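Local coordinates for N-terminal acetyltransferase B complex subunit MDM20 (Candida albicans, PDB 5K04), which serves as the non-catalytic, auxiliary subunit of the NatB N-terminal acetyltransferase, wrapping around the catalytic subunit NAT3 in a heterodimeric complex, at the interface of chains A and B. Coordinates in Å, arbitrary orientation; residue numbers count along the deposited sequence, not the author numbering. Chains: chain A, Uncharacterized protein; chain B, N-terminal acetyltransferase B complex subunit NAT3.

Contact 1: the interface of chains A and B. Residues chain A 246-249; chain B 2-5.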
# COMPACT_ATOMS: atom_id res chain seq x y z
N ASP A 246 14.45 10.68 25.21
CA ASP A 246 13.11 10.38 25.76
C ASP A 246 12.38 9.35 24.90
O ASP A 246 11.33 9.61 24.31
CB ASP A 246 12.25 11.63 25.92
CG ASP A 246 10.91 11.33 26.63
OD1 ASP A 246 10.77 10.26 27.25
OD2 ASP A 246 9.99 12.17 26.57
N ASP A 247 12.95 8.15 24.88
CA ASP A 247 12.59 7.08 23.95
C ASP A 247 12.23 5.83 24.75
O ASP A 247 13.07 5.29 25.48
CB ASP A 247 13.76 6.82 23.01
CG ASP A 247 13.41 5.91 21.88
OD1 ASP A 247 12.64 6.34 20.99
OD2 ASP A 247 13.94 4.79 21.88
N PHE A 248 10.98 5.38 24.63
CA PHE A 248 10.50 4.31 25.50
C PHE A 248 11.34 3.04 25.34
O PHE A 248 11.75 2.44 26.34
CB PHE A 248 9.03 4.01 25.23
CG PHE A 248 8.39 3.15 26.28
CD1 PHE A 248 8.33 3.58 27.60
CD2 PHE A 248 7.84 1.92 25.97
CE1 PHE A 248 7.74 2.80 28.59
CE2 PHE A 248 7.25 1.13 26.96
CZ PHE A 248 7.20 1.57 28.26
N ASP A 249 11.59 2.62 24.10
CA ASP A 249 12.42 1.44 23.88
C ASP A 249 13.79 1.59 24.54
O ASP A 249 14.33 0.63 25.11
CB ASP A 249 12.57 1.19 22.38
CG ASP A 249 11.28 0.71 21.72
OD1 ASP A 249 10.28 0.54 22.44
OD2 ASP A 249 11.28 0.49 20.49
N THR B 2 6.15 6.69 23.58
CA THR B 2 6.60 6.76 22.19
C THR B 2 8.08 6.41 22.09
O THR B 2 8.88 6.67 23.01
CB THR B 2 6.36 8.17 21.56
OG1 THR B 2 7.53 8.99 21.67
CG2 THR B 2 5.17 8.86 22.24
N SER B 3 8.42 5.74 21.00
CA SER B 3 9.80 5.58 20.58
C SER B 3 9.92 6.13 19.16
O SER B 3 8.93 6.21 18.42
CB SER B 3 10.25 4.11 20.66
OG SER B 3 9.93 3.55 21.93
N ILE B 4 11.12 6.53 18.79
CA ILE B 4 11.36 7.14 17.49
C ILE B 4 12.21 6.19 16.65
O ILE B 4 13.22 5.66 17.13
CB ILE B 4 11.99 8.53 17.63
CG1 ILE B 4 10.92 9.50 18.13
CG2 ILE B 4 12.53 9.02 16.31
CD1 ILE B 4 11.44 10.88 18.47
N LYS B 5 11.78 5.98 15.41
CA LYS B 5 12.43 5.09 14.46
C LYS B 5 12.58 5.77 13.10
O LYS B 5 11.80 6.65 12.74
CB LYS B 5 11.65 3.78 14.26
CG LYS B 5 11.25 3.02 15.52
CD LYS B 5 12.43 2.51 16.34
CE LYS B 5 11.90 1.93 17.66
NZ LYS B 5 12.98 1.60 18.66
O HOH W 1 13.76 3.79 19.41
O HOH W 2 7.69 2.35 21.78
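B:Thr2 to B:Lys5, the N-terminal end of the catalytic subunit with its first strand (3-6), dock on the start of helix 248-260 of the auxiliary subunit. The tight part of this polar subunit interface lies between the helix start with the residue before it, and B:Thr2, the B:Ser3 side chain and the amide of B:Ile4. The amide of A:Phe248 donates to the carbonyl oxygen of B:Thr2, N to O 2.9 Å. One residue further on, the amide N of A:Asp249 donates to the hydroxyl OG of B:Ser3 at 2.9 Å, so a side chain of NAT3 caps an N-H of the helix's first turn. The same hydroxyl lies 3.1 Å from the carboxylate oxygen OD1 of A:Asp249, a distance at which it can donate in return; OG sits beside its own backbone N (chi1 -50°), which turns it toward the helix. A:Asp247, just ahead of the helix, extends its carboxylate past the CB of B:Ser3. With CG anti to the backbone N (chi1 -170°), its OD1 reaches the amide N of B:Ile4 at 2.7 Å and is met nearly along its C-O axis. The helix start, with its N-H groups, may help to stabilise both carboxylates.

Toward the far end of the patch the packing gives way to charge and water. B:Lys5 crosses the side chain of A:Asp249 at about a right angle and forms a salt bridge from NZ to OD2. Water 1 joins the other carboxylate oxygen of A:Asp247, OD2, to the carbonyl of B:Ile4; the lysine NZ also lies close to this water, at a short and doubtful distance. Water 2 sits between the two subunits on another side of the patch, 2.6 Å from OG of B:Ser3 and 3.2 Å from OD1 of A:Asp249.

Contact 2: the interface of chains A and B. Residues chain A 409, 413, 551, 554, 557; chain B 16-17, 20, 53.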
# COMPACT_ATOMS: atom_id res chain seq x y z
N TYR A 409 -12.83 9.58 9.82
CA TYR A 409 -12.61 8.65 8.73
C TYR A 409 -13.08 7.24 9.08
O TYR A 409 -13.57 6.52 8.20
CB TYR A 409 -11.12 8.66 8.33
CG TYR A 409 -10.17 8.01 9.31
CD1 TYR A 409 -10.03 6.63 9.37
CD2 TYR A 409 -9.38 8.77 10.15
CE1 TYR A 409 -9.15 6.02 10.26
CE2 TYR A 409 -8.49 8.16 11.07
CZ TYR A 409 -8.38 6.79 11.12
OH TYR A 409 -7.50 6.19 11.99
N LEU A 413 -15.28 4.97 6.65
CA LEU A 413 -14.91 3.66 6.12
C LEU A 413 -16.01 2.65 6.40
O LEU A 413 -16.37 1.85 5.52
CB LEU A 413 -13.59 3.18 6.73
CG LEU A 413 -12.36 4.03 6.41
CD1 LEU A 413 -11.15 3.48 7.13
CD2 LEU A 413 -12.13 4.07 4.95
N ASP A 551 -5.64 -2.46 3.06
CA ASP A 551 -5.76 -1.99 4.44
C ASP A 551 -7.10 -2.44 5.00
O ASP A 551 -8.12 -1.79 4.76
CB ASP A 551 -5.61 -0.48 4.47
CG ASP A 551 -5.80 0.13 5.85
OD1 ASP A 551 -5.98 -0.60 6.84
OD2 ASP A 551 -5.76 1.37 5.92
N SER A 554 -7.50 -0.03 9.30
CA SER A 554 -7.69 1.36 9.73
C SER A 554 -9.07 1.60 10.32
O SER A 554 -9.21 2.40 11.24
CB SER A 554 -7.42 2.31 8.56
OG SER A 554 -6.07 2.21 8.16
N ASN A 557 -9.01 0.86 14.16
CA ASN A 557 -7.99 1.48 14.99
C ASN A 557 -8.59 1.90 16.33
O ASN A 557 -9.54 2.69 16.37
CB ASN A 557 -7.39 2.68 14.27
CG ASN A 557 -5.99 3.02 14.75
OD1 ASN A 557 -5.03 2.33 14.43
ND2 ASN A 557 -5.88 4.10 15.52
N ASN B 16 -2.43 4.85 6.86
CA ASN B 16 -3.75 5.44 6.66
C ASN B 16 -4.39 5.98 7.95
O ASN B 16 -5.05 7.03 7.87
CB ASN B 16 -4.66 4.43 5.95
CG ASN B 16 -4.26 4.22 4.50
OD1 ASN B 16 -3.63 5.09 3.87
ND2 ASN B 16 -4.62 3.06 3.94
N PRO B 17 -4.21 5.37 9.13
CA PRO B 17 -4.77 5.99 10.35
C PRO B 17 -4.29 7.42 10.55
O PRO B 17 -5.04 8.27 11.04
CB PRO B 17 -4.26 5.07 11.47
CG PRO B 17 -4.06 3.76 10.81
CD PRO B 17 -3.57 4.06 9.43
N LEU B 20 -5.23 9.56 6.68
CA LEU B 20 -6.63 9.80 6.37
C LEU B 20 -7.18 11.00 7.12
O LEU B 20 -8.33 11.39 6.87
CB LEU B 20 -7.49 8.57 6.67
CG LEU B 20 -7.38 7.41 5.67
CD1 LEU B 20 -8.12 6.14 6.16
CD2 LEU B 20 -7.90 7.84 4.32
N GLN B 53 3.00 0.37 15.97
CA GLN B 53 2.23 1.15 15.01
C GLN B 53 2.73 2.59 15.02
O GLN B 53 3.03 3.15 16.07
CB GLN B 53 0.74 1.11 15.36
CG GLN B 53 -0.15 1.89 14.40
CD GLN B 53 -1.57 2.14 14.93
OE1 GLN B 53 -1.84 1.97 16.12
NE2 GLN B 53 -2.46 2.56 14.04
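B:Asn16, B:Pro17 and B:Leu20, on and just after the short helix 16-19 of the GNAT-family catalytic subunit, face A:Tyr409, A:Leu413 and the 551-557 segment of the MDM20/NAA25-family auxiliary subunit. Apolar packing centres on the A:Tyr409 ring. B:Leu20 lays its CB over one face, toward the rim, 3.8 Å above the plane, and its CD1 approaches the ring carbon CD1. The two side chains cross at about a right angle, while A:Leu413 meets B:Leu20 tip to tip, CD1 to CD1 at 4.1 Å. The tyrosine's CG lies between its backbone N and carbonyl carbon (chi1 72°), a crowded position that presents the ring to B:Leu20 and carries its phenol end over the backbone of B:Pro17. The proline ring itself packs beside A:Ser554, CD lying 3.4 Å from the hydroxyl OG.

Hydrogen bonds flank this packing on two sides. The amide ND2 of B:Asn16 donates to the carboxylate oxygen OD2 of A:Asp551 at 2.8 Å. The bond is fairly straight, 162° at the hydrogen, and comes in on the anti side of OD2, with carboxylate and amide nearly coplanar. The backbone N of A:Ser554 donates to OD1 of A:Asp551 at 2.9 Å and probably steadies the carboxylate for the asparagine; OG of A:Ser554 meets OD2 on its syn side, though so closely that the length is doubtful. Beside the proline ring, on the side away from A:Asp551, B:Gln53 at the start of strand 53-65 extends its chain so that NE2 donates to the side-chain oxygen OD1 of A:Asn557, 2.6 Å away, the two amide planes turned 66° apart.

Contact 1 and contact 2 lie about 22 Å apart between the centres of their C-alpha atoms and share no residue or secondary-structure element. On NAT3 both draw on the first third of the chain: strand 3-6 for contact 1, and helix 16-19, the residue after it and the start of strand 53-65 for contact 2. On MDM20 they draw on distant stretches, helix 248-260 in one case and helix 409-419 with the 551-557 segment in the other. The auxiliary subunit thus holds the N-terminal region of the acetyltransferase at two separate places, a polar one and a mixed one, which probably helps to fix its orientation within NatB.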